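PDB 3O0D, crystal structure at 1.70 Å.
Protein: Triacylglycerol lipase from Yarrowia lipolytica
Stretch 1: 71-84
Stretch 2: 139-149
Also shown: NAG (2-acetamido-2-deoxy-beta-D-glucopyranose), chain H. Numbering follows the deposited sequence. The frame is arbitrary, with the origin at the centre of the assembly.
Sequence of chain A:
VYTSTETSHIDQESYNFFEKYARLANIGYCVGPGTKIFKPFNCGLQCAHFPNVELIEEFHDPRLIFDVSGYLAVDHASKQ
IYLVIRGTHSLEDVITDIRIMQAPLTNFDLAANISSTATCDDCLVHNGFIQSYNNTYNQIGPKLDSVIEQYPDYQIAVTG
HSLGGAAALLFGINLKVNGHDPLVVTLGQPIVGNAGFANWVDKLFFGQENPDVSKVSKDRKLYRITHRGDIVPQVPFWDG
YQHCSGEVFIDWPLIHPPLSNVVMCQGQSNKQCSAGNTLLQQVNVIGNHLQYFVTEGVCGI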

# COMPACT_ATOMS: atom_id res chain seq x y z
N TYR A 71 -7.41 8.71 -6.04
CA TYR A 71 -8.02 10.02 -5.74
C TYR A 71 -7.26 10.68 -4.57
O TYR A 71 -6.46 10.05 -3.86
CB TYR A 71 -9.52 9.93 -5.33
CG TYR A 71 -9.74 9.05 -4.05
CD1 TYR A 71 -9.80 9.65 -2.75
CD2 TYR A 71 -9.99 7.70 -4.15
CE1 TYR A 71 -10.01 8.87 -1.62
CE2 TYR A 71 -10.21 6.89 -2.99
CZ TYR A 71 -10.25 7.52 -1.75
OH TYR A 71 -10.49 6.75 -0.63
N LEU A 72 -7.48 11.97 -4.48
CA LEU A 72 -6.91 12.78 -3.43
C LEU A 72 -8.10 13.30 -2.70
O LEU A 72 -9.03 13.92 -3.26
CB LEU A 72 -6.10 13.92 -4.09
CG LEU A 72 -5.43 14.96 -3.19
CD1 LEU A 72 -4.48 14.39 -2.15
CD2 LEU A 72 -4.74 16.02 -4.12
N ALA A 73 -8.09 13.17 -1.32
CA ALA A 73 -9.23 13.74 -0.57
C ALA A 73 -8.69 14.37 0.73
O ALA A 73 -7.55 14.10 1.12
CB ALA A 73 -10.19 12.60 -0.18
N VAL A 74 -9.54 15.19 1.38
CA VAL A 74 -9.16 15.86 2.66
C VAL A 74 -10.25 15.47 3.68
O VAL A 74 -11.44 15.66 3.43
CB VAL A 74 -9.16 17.36 2.48
CG1 VAL A 74 -8.80 18.01 3.87
CG2 VAL A 74 -8.06 17.74 1.46
N ASP A 75 -9.81 14.97 4.84
CA ASP A 75 -10.76 14.50 5.90
C ASP A 75 -10.52 15.59 7.01
O ASP A 75 -9.48 15.61 7.70
CB ASP A 75 -10.33 13.17 6.38
CG ASP A 75 -11.30 12.58 7.42
OD1 ASP A 75 -11.90 13.39 8.16
OD2 ASP A 75 -11.43 11.34 7.50
N HIS A 76 -11.51 16.45 7.10
CA HIS A 76 -11.53 17.54 8.10
C HIS A 76 -11.90 16.98 9.45
O HIS A 76 -11.74 17.72 10.46
CB HIS A 76 -12.59 18.54 7.64
CG HIS A 76 -12.25 19.21 6.35
ND1 HIS A 76 -11.18 20.08 6.24
CD2 HIS A 76 -12.77 19.10 5.11
CE1 HIS A 76 -11.07 20.49 4.98
NE2 HIS A 76 -12.05 19.93 4.28
N ALA A 77 -12.44 15.76 9.53
CA ALA A 77 -12.73 15.20 10.90
C ALA A 77 -11.47 14.64 11.48
O ALA A 77 -11.17 14.81 12.67
CB ALA A 77 -13.81 14.14 10.86
N SER A 78 -10.68 13.93 10.70
CA SER A 78 -9.45 13.34 11.22
C SER A 78 -8.23 14.26 11.01
O SER A 78 -7.15 13.92 11.56
CB SER A 78 -9.19 11.94 10.57
OG SER A 78 -8.90 12.19 9.19
N LYS A 79 -8.44 15.37 10.31
CA LYS A 79 -7.32 16.30 9.93
C LYS A 79 -6.21 15.60 9.17
O LYS A 79 -5.02 15.57 9.56
CB LYS A 79 -6.73 16.95 11.23
CG LYS A 79 -7.63 18.07 11.83
CD LYS A 79 -8.89 17.47 12.30
CE LYS A 79 -9.93 18.43 13.06
NZ LYS A 79 -10.95 17.58 13.79
N GLN A 80 -6.61 14.95 8.06
CA GLN A 80 -5.68 14.19 7.25
C GLN A 80 -5.98 14.53 5.78
O GLN A 80 -7.10 14.94 5.42
CB GLN A 80 -5.86 12.67 7.40
CG GLN A 80 -5.40 12.23 8.84
CD GLN A 80 -5.70 10.78 9.05
OE1 GLN A 80 -6.85 10.36 8.99
NE2 GLN A 80 -4.65 9.96 9.15
N ILE A 81 -4.93 14.33 5.00
CA ILE A 81 -5.04 14.38 3.50
C ILE A 81 -4.79 12.92 3.08
O ILE A 81 -3.80 12.30 3.47
CB ILE A 81 -3.89 15.26 2.95
CG1 ILE A 81 -4.14 16.71 3.40
CG2 ILE A 81 -3.94 15.15 1.35
CD1 ILE A 81 -2.84 17.68 3.23
N TYR A 82 -5.70 12.42 2.25
CA TYR A 82 -5.57 11.01 1.78
C TYR A 82 -5.15 10.97 0.30
O TYR A 82 -5.77 11.66 -0.45
CB TYR A 82 -6.92 10.36 1.82
CG TYR A 82 -7.54 10.22 3.18
CD1 TYR A 82 -6.76 9.93 4.28
CD2 TYR A 82 -8.89 10.31 3.30
CE1 TYR A 82 -7.38 9.80 5.57
CE2 TYR A 82 -9.55 10.21 4.61
CZ TYR A 82 -8.72 9.91 5.67
OH TYR A 82 -9.26 9.80 6.94
N LEU A 83 -4.10 10.22 -0.00
CA LEU A 83 -3.82 9.89 -1.40
C LEU A 83 -4.04 8.34 -1.50
O LEU A 83 -3.44 7.59 -0.78
CB LEU A 83 -2.36 10.19 -1.69
CG LEU A 83 -1.96 9.72 -3.13
CD1 LEU A 83 -2.85 10.35 -4.19
CD2 LEU A 83 -0.49 10.15 -3.33
N VAL A 84 -4.94 7.96 -2.43
CA VAL A 84 -5.32 6.54 -2.51
C VAL A 84 -5.06 6.16 -3.96
O VAL A 84 -5.44 6.90 -4.87
CB VAL A 84 -6.78 6.41 -2.25
CG1 VAL A 84 -7.29 4.94 -2.56
CG2 VAL A 84 -7.10 6.74 -0.72
N GLN A 139 0.42 12.45 -12.34
CA GLN A 139 -0.97 12.81 -12.41
C GLN A 139 -1.50 13.68 -11.25
O GLN A 139 -2.46 14.40 -11.40
CB GLN A 139 -1.86 11.55 -12.44
CG GLN A 139 -1.73 10.69 -13.79
CD GLN A 139 -2.70 9.56 -13.78
OE1 GLN A 139 -3.89 9.71 -14.07
NE2 GLN A 139 -2.21 8.41 -13.39
N ILE A 140 -0.86 13.52 -10.11
CA ILE A 140 -1.42 14.11 -8.87
C ILE A 140 -0.45 14.89 -8.00
O ILE A 140 -0.88 15.63 -7.09
CB ILE A 140 -2.16 13.05 -8.01
CG1 ILE A 140 -3.27 13.70 -7.16
CG2 ILE A 140 -1.20 12.24 -7.20
CD1 ILE A 140 -4.36 14.32 -7.90
N GLY A 141 0.85 14.79 -8.28
CA GLY A 141 1.84 15.34 -7.41
C GLY A 141 1.66 16.84 -7.19
O GLY A 141 1.70 17.29 -6.01
N PRO A 142 1.50 17.62 -8.26
CA PRO A 142 1.36 19.08 -8.08
C PRO A 142 0.08 19.45 -7.28
O PRO A 142 0.11 20.39 -6.41
CB PRO A 142 1.31 19.61 -9.54
CG PRO A 142 2.32 18.67 -10.24
CD PRO A 142 1.73 17.29 -9.70
N LYS A 143 -1.05 18.78 -7.61
CA LYS A 143 -2.28 18.99 -6.87
C LYS A 143 -2.09 18.62 -5.37
O LYS A 143 -2.56 19.42 -4.51
CB LYS A 143 -3.50 18.29 -7.46
CG LYS A 143 -4.78 18.73 -6.92
CD LYS A 143 -5.02 20.21 -7.11
CE LYS A 143 -6.47 20.53 -6.96
NZ LYS A 143 -6.80 21.71 -7.79
N LEU A 144 -1.44 17.49 -5.06
CA LEU A 144 -1.14 17.12 -3.65
C LEU A 144 -0.33 18.22 -2.95
O LEU A 144 -0.68 18.71 -1.85
CB LEU A 144 -0.36 15.83 -3.60
CG LEU A 144 0.17 15.39 -2.23
CD1 LEU A 144 -1.03 15.16 -1.23
CD2 LEU A 144 0.89 14.15 -2.41
N ASP A 145 0.75 18.64 -3.61
CA ASP A 145 1.51 19.79 -3.00
C ASP A 145 0.65 21.03 -2.72
O ASP A 145 0.80 21.65 -1.66
CB ASP A 145 2.71 20.15 -3.93
CG ASP A 145 3.93 19.32 -3.64
OD1 ASP A 145 4.15 18.88 -2.49
OD2 ASP A 145 4.73 19.09 -4.58
N SER A 146 -0.29 21.41 -3.59
CA SER A 146 -1.12 22.58 -3.34
C SER A 146 -2.05 22.32 -2.17
O SER A 146 -2.30 23.20 -1.35
CB SER A 146 -1.91 23.06 -4.55
OG SER A 146 -3.01 22.24 -4.84
N VAL A 147 -2.56 21.09 -2.09
CA VAL A 147 -3.45 20.74 -0.96
C VAL A 147 -2.65 20.70 0.36
O VAL A 147 -3.16 21.13 1.42
CB VAL A 147 -4.22 19.35 -1.25
CG1 VAL A 147 -5.09 18.94 0.01
CG2 VAL A 147 -5.24 19.54 -2.44
N ILE A 148 -1.44 20.22 0.35
CA ILE A 148 -0.54 20.24 1.58
C ILE A 148 -0.40 21.70 2.04
O ILE A 148 -0.45 21.99 3.23
CB ILE A 148 0.82 19.53 1.29
CG1 ILE A 148 0.64 18.00 1.09
CG2 ILE A 148 1.92 19.76 2.37
CD1 ILE A 148 1.79 17.30 0.39
N GLU A 149 -0.18 22.61 1.09
CA GLU A 149 -0.01 24.04 1.48
C GLU A 149 -1.30 24.62 2.03
O GLU A 149 -1.31 25.49 2.91
CB GLU A 149 0.56 24.88 0.29
CG GLU A 149 1.95 24.42 -0.11
CD GLU A 149 2.99 24.56 1.00
OE1 GLU A 149 3.15 25.70 1.53
OE2 GLU A 149 3.65 23.54 1.33
C1 NAG H . 8.74 16.99 -4.32
C2 NAG H . 7.55 16.99 -3.34
C3 NAG H . 7.52 18.35 -2.64
C4 NAG H . 8.86 18.65 -1.98
C5 NAG H . 9.89 18.63 -3.08
C6 NAG H . 11.32 19.09 -2.72
C7 NAG H . 5.60 15.64 -3.99
C8 NAG H . 4.26 15.60 -4.67
N2 NAG H . 6.25 16.81 -4.00
O3 NAG H . 6.45 18.32 -1.67
O4 NAG H . 8.83 19.99 -1.46
O5 NAG H . 9.90 17.29 -3.61
O6 NAG H . 11.66 18.48 -1.52
O7 NAG H . 6.08 14.65 -3.48

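Stretch 1 is a β-hairpin whose strands, 71-75 and 80-84, are joined by paired backbone hydrogen bonds, and the helix of stretch 2 lies along one face of it. The helix axis runs nearly parallel to strand 71-75 (10°, 9.7 Å at closest approach) and nearly antiparallel to strand 80-84 (172°, 10.0 Å). Because side chains alternate along each strand, Leu72, Val74, Ile81 and Leu83 direct their CA-to-CB bonds toward the helix, while Tyr71, Ala73 and Tyr82 point away. No hydrogen bond crosses the interface; the contact is one of apolar packing, burying 410 Å² in total.

Along the helix, Ile140 makes the first contacts, bridging the two strands: its CG1 lies 4.1 Å from Leu72 CD2 and its CG2 3.9 Å from Leu83 CD1. The helix is kinked here, as the nitrogens of Pro142 and Lys143 lack bonds to the preceding turn; proline nitrogen has no hydrogen to give. Lys143 contributes only aliphatic chain, its CG 3.9 Å from Leu72 CD2, while its end leads away. One turn after Ile140, Leu144 starts sideways but brings its methyls inward, with CD1 3.7 Å from Leu72 CD1 and 3.9 Å from Ile81 CG2. Asp145 points away from the hairpin and instead binds the sugar, accepting hydrogen bonds from NAG O3 at OD1 (2.5 Å) and NAG N2 at OD2 (2.8 Å). Ser146 also takes no part in the packing; its OG donates to Lys143 O (2.9 Å). Val147 again spans both strands, its CG1 3.5 Å from Val74 CG2 and 4.1 Å from Ile81 CD1, its CG2 3.9 Å from Leu72 CD2. Ile148 closes the contact, with Ile81 CD1 3.8 Å from its CA and 4.1 Å from its CG1, before Glu149 turns away.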